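PDB 3JPZ: lombricine kinase, which catalyses the reversible transfer of a phosphoryl group between ATP and the guanidino compound lombricine, as a member of the ATP:guanido phosphotransferase (phosphagen kinase) family. Local coordinates for residues D297-Q305 / L339-M350. Residues are numbered along the deposited sequence; the frame is centred on the assembly and turned at random. Where two conformers were deposited one is given.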
loop_
_atom_site.group_PDB
_atom_site.type_symbol
_atom_site.label_atom_id
_atom_site.label_comp_id
_atom_site.label_asym_id
_atom_site.label_seq_id
_atom_site.Cartn_x
_atom_site.Cartn_y
_atom_site.Cartn_z
ATOM N N ASP A 297 -28.854 -10.575 -21.371
ATOM C CA ASP A 297 -28.620 -10.406 -22.792
ATOM C C ASP A 297 -28.969 -8.973 -23.181
ATOM O O ASP A 297 -28.225 -8.317 -23.898
ATOM C CB ASP A 297 -29.496 -11.360 -23.620
ATOM C CG ASP A 297 -29.669 -12.741 -22.980
ATOM O OD1 ASP A 297 -29.814 -12.853 -21.740
ATOM O OD2 ASP A 297 -29.694 -13.730 -23.742
ATOM N N ILE A 298 -30.111 -8.503 -22.690
ATOM C CA ILE A 298 -30.681 -7.228 -23.099
ATOM C C ILE A 298 -29.794 -6.069 -22.670
ATOM O O ILE A 298 -29.511 -5.156 -23.445
ATOM C CB ILE A 298 -32.088 -7.058 -22.501
ATOM C CG1 ILE A 298 -33.072 -7.976 -23.239
ATOM C CG2 ILE A 298 -32.532 -5.607 -22.578
ATOM C CD1 ILE A 298 -34.266 -8.406 -22.418
ATOM N N VAL A 299 -29.358 -6.117 -21.423
ATOM C CA VAL A 299 -28.511 -5.073 -20.882
ATOM C C VAL A 299 -27.181 -4.987 -21.631
ATOM O O VAL A 299 -26.720 -3.894 -21.955
ATOM C CB VAL A 299 -28.246 -5.308 -19.401
ATOM C CG1 VAL A 299 -27.147 -4.390 -18.908
ATOM C CG2 VAL A 299 -29.525 -5.089 -18.610
ATOM N N VAL A 300 -26.565 -6.135 -21.900
ATOM C CA VAL A 300 -25.315 -6.157 -22.654
ATOM C C VAL A 300 -25.567 -5.619 -24.054
ATOM O O VAL A 300 -24.847 -4.754 -24.540
ATOM C CB VAL A 300 -24.716 -7.578 -22.750
ATOM C CG1 VAL A 300 -23.640 -7.638 -23.837
ATOM C CG2 VAL A 300 -24.139 -7.998 -21.424
ATOM N N ALA A 301 -26.608 -6.130 -24.692
ATOM C CA ALA A 301 -26.954 -5.709 -26.037
ATOM C C ALA A 301 -27.159 -4.195 -26.094
ATOM O O ALA A 301 -26.921 -3.575 -27.122
ATOM C CB ALA A 301 -28.205 -6.433 -26.511
ATOM N N LEU A 302 -27.590 -3.601 -24.988
ATOM C CA LEU A 302 -27.855 -2.166 -24.964
ATOM C C LEU A 302 -26.609 -1.343 -24.654
ATOM O O LEU A 302 -26.681 -0.120 -24.546
ATOM C CB LEU A 302 -28.955 -1.849 -23.953
ATOM C CG LEU A 302 -30.346 -2.361 -24.331
ATOM C CD1 LEU A 302 -31.362 -2.072 -23.231
ATOM C CD2 LEU A 302 -30.784 -1.756 -25.647
ATOM N N GLN A 303 -25.471 -2.022 -24.540
ATOM C CA GLN A 303 -24.213 -1.385 -24.167
ATOM C C GLN A 303 -24.289 -0.795 -22.767
ATOM O O GLN A 303 -23.690 0.244 -22.478
ATOM C CB GLN A 303 -23.848 -0.287 -25.161
ATOM C CG GLN A 303 -23.494 -0.812 -26.532
ATOM C CD GLN A 303 -23.049 0.290 -27.461
ATOM O OE1 GLN A 303 -23.871 1.001 -28.034
ATOM N NE2 GLN A 303 -21.742 0.439 -27.618
ATOM N N LEU A 304 -25.032 -1.464 -21.900
ATOM C CA LEU A 304 -25.209 -0.990 -20.547
ATOM C C LEU A 304 -24.581 -1.930 -19.530
ATOM O O LEU A 304 -24.400 -3.116 -19.781
ATOM C CB LEU A 304 -26.695 -0.842 -20.243
ATOM C CG LEU A 304 -27.483 0.091 -21.164
ATOM C CD1 LEU A 304 -28.957 -0.130 -20.935
ATOM C CD2 LEU A 304 -27.089 1.545 -20.922
ATOM N N GLN A 305 -24.259 -1.379 -18.373
ATOM C CA GLN A 305 -23.852 -2.172 -17.229
ATOM C C GLN A 305 -24.877 -2.046 -16.113
ATOM O O GLN A 305 -25.600 -1.050 -16.005
ATOM C CB GLN A 305 -22.491 -1.735 -16.718
ATOM C CG GLN A 305 -21.361 -2.038 -17.658
ATOM C CD GLN A 305 -20.027 -1.796 -17.008
ATOM O OE1 GLN A 305 -19.621 -0.652 -16.806
ATOM N NE2 GLN A 305 -19.336 -2.876 -16.662
ATOM N N LEU A 339 -27.309 7.301 -25.228
ATOM C CA LEU A 339 -27.273 5.843 -25.250
ATOM C C LEU A 339 -27.954 5.283 -24.006
ATOM O O LEU A 339 -28.642 4.265 -24.068
ATOM C CB LEU A 339 -25.828 5.336 -25.337
ATOM C CG LEU A 339 -25.662 3.823 -25.137
ATOM C CD1 LEU A 339 -26.290 3.063 -26.298
ATOM C CD2 LEU A 339 -24.201 3.450 -24.981
ATOM N N LEU A 340 -27.762 5.954 -22.875
ATOM C CA LEU A 340 -28.412 5.564 -21.630
ATOM C C LEU A 340 -29.905 5.823 -21.720
ATOM O O LEU A 340 -30.729 4.983 -21.360
ATOM C CB LEU A 340 -27.845 6.353 -20.449
ATOM C CG LEU A 340 -28.524 6.083 -19.106
ATOM C CD1 LEU A 340 -28.107 4.738 -18.548
ATOM C CD2 LEU A 340 -28.193 7.175 -18.113
ATOM N N ILE A 341 -30.251 7.007 -22.195
ATOM C CA ILE A 341 -31.645 7.352 -22.418
ATOM C C ILE A 341 -32.320 6.276 -23.274
ATOM O O ILE A 341 -33.356 5.751 -22.906
ATOM C CB ILE A 341 -31.765 8.719 -23.098
ATOM C CG1 ILE A 341 -31.318 9.817 -22.139
ATOM C CG2 ILE A 341 -33.175 8.965 -23.533
ATOM C CD1 ILE A 341 -31.153 11.162 -22.777
ATOM N N ASP A 342 -31.713 5.935 -24.404
ATOM C CA ASP A 342 -32.321 4.986 -25.329
ATOM C C ASP A 342 -32.427 3.600 -24.711
ATOM O O ASP A 342 -33.435 2.923 -24.858
ATOM C CB ASP A 342 -31.517 4.901 -26.627
ATOM C CG ASP A 342 -31.538 6.187 -27.407
ATOM O OD1 ASP A 342 -32.404 7.048 -27.126
ATOM O OD2 ASP A 342 -30.690 6.330 -28.308
ATOM N N GLY A 343 -31.377 3.180 -24.028
ATOM C CA GLY A 343 -31.346 1.863 -23.428
ATOM C C GLY A 343 -32.359 1.753 -22.309
ATOM O O GLY A 343 -33.055 0.748 -22.191
ATOM N N VAL A 344 -32.454 2.798 -21.496
ATOM C CA VAL A 344 -33.319 2.766 -20.323
ATOM C C VAL A 344 -34.780 2.822 -20.744
ATOM O O VAL A 344 -35.634 2.143 -20.168
ATOM C CB VAL A 344 -33.007 3.919 -19.359
ATOM C CG1 VAL A 344 -34.065 3.998 -18.259
ATOM C CG2 VAL A 344 -31.611 3.745 -18.766
ATOM N N LYS A 345 -35.060 3.633 -21.756
ATOM C CA LYS A 345 -36.394 3.712 -22.322
ATOM C C LYS A 345 -36.830 2.336 -22.842
ATOM O O LYS A 345 -37.973 1.938 -22.666
ATOM C CB LYS A 345 -36.418 4.756 -23.439
ATOM C CG LYS A 345 -37.735 4.869 -24.192
ATOM C CD LYS A 345 -38.896 5.151 -23.262
ATOM C CE LYS A 345 -40.143 5.570 -24.022
ATOM N NZ LYS A 345 -40.532 4.567 -25.043
ATOM N N LYS A 346 -35.916 1.610 -23.474
ATOM C CA LYS A 346 -36.229 0.272 -23.980
ATOM C C LYS A 346 -36.510 -0.695 -22.837
ATOM O O LYS A 346 -37.440 -1.502 -22.910
ATOM C CB LYS A 346 -35.089 -0.274 -24.858
ATOM C CG LYS A 346 -34.794 0.595 -26.081
ATOM C CD LYS A 346 -33.738 -0.015 -26.999
ATOM C CE LYS A 346 -33.111 1.052 -27.903
ATOM N NZ LYS A 346 -31.885 0.582 -28.616
ATOM N N LEU A 347 -35.688 -0.630 -21.795
ATOM C CA LEU A 347 -35.882 -1.450 -20.616
ATOM C C LEU A 347 -37.290 -1.243 -20.082
ATOM O O LEU A 347 -37.999 -2.201 -19.776
ATOM C CB LEU A 347 -34.847 -1.100 -19.549
ATOM C CG LEU A 347 -33.410 -1.476 -19.914
ATOM C CD1 LEU A 347 -32.394 -0.784 -19.011
ATOM C CD2 LEU A 347 -33.227 -2.981 -19.883
ATOM N N ILE A 348 -37.695 0.018 -19.988
ATOM C CA ILE A 348 -39.032 0.369 -19.521
ATOM C C ILE A 348 -40.122 -0.136 -20.469
ATOM O O ILE A 348 -41.135 -0.648 -20.015
ATOM C CB ILE A 348 -39.174 1.896 -19.345
ATOM C CG1 ILE A 348 -38.316 2.376 -18.172
ATOM C CG2 ILE A 348 -40.628 2.274 -19.109
ATOM C CD1 ILE A 348 -38.069 3.870 -18.171
ATOM N N ASP A 349 -39.911 0.009 -21.778
ATOM C CA ASP A 349 -40.850 -0.510 -22.771
ATOM C C ASP A 349 -41.091 -2.005 -22.537
ATOM O O ASP A 349 -42.213 -2.493 -22.615
ATOM C CB ASP A 349 -40.324 -0.305 -24.197
ATOM C CG ASP A 349 -40.310 1.150 -24.620
ATOM O OD1 ASP A 349 -40.905 1.988 -23.916
ATOM O OD2 ASP A 349 -39.706 1.451 -25.671
ATOM N N MET A 350 -40.025 -2.730 -22.237
ATOM C CA MET A 350 -40.138 -4.171 -22.035
ATOM C C MET A 350 -40.816 -4.447 -20.709
ATOM O O MET A 350 -41.611 -5.378 -20.588
ATOM C CB MET A 350 -38.764 -4.824 -22.045
ATOM C CG MET A 350 -38.027 -4.702 -23.353
ATOM S SD MET A 350 -36.338 -5.298 -23.175
ATOM C CE MET A 350 -35.795 -5.288 -24.872
HETATM O O HOH W 1 -28.665 1.721 -24.912
#
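Leu302 and Leu304, flanking Gln303 in the Schellman motif that ends helix 295-301, pack against Gly343 and Leu347 of helix 333-355 in the catalytic domain of the phosphagen kinase fold. The axes of segments 297-301 and 339-350 run nearly antiparallel (159°) and approach to 10.6 Å. Leu302 CD1 comes within 3.4 Å of Gly343 O, while its CD2 touches the aliphatic part of the Lys346 chain, 3.7 Å from CD. Leu304 meets Leu347 tip to tip, CD1 to CD1 at 4.0 Å, and the same Leu304 CD1 lies 4.0 Å from Gly343 CA, an approach made possible by the bare glycine. Farther along, Ile298 and Met350 reach toward each other, Ile298 CD1 lying 3.8 Å from Met350 SD; a chi1 of -73° sets Ile298 CG2 opposite the backbone N, where it meets Leu347 CD2. Gln303, with positive phi (63°), crosses Leu339 at about a right angle, its OE1 3.6 Å from Leu339 CD1 and its CB against CD2. Leu304 and Leu347 both continue onto Ile323 of strand 320-325, which joins edge strand 304-307 to the large antiparallel sheet; Leu340 touches Ala280, a predicted ATP-binding residue. A water bridges the backbones, donating to Leu302 O and Leu339 O, each at 2.7 Å.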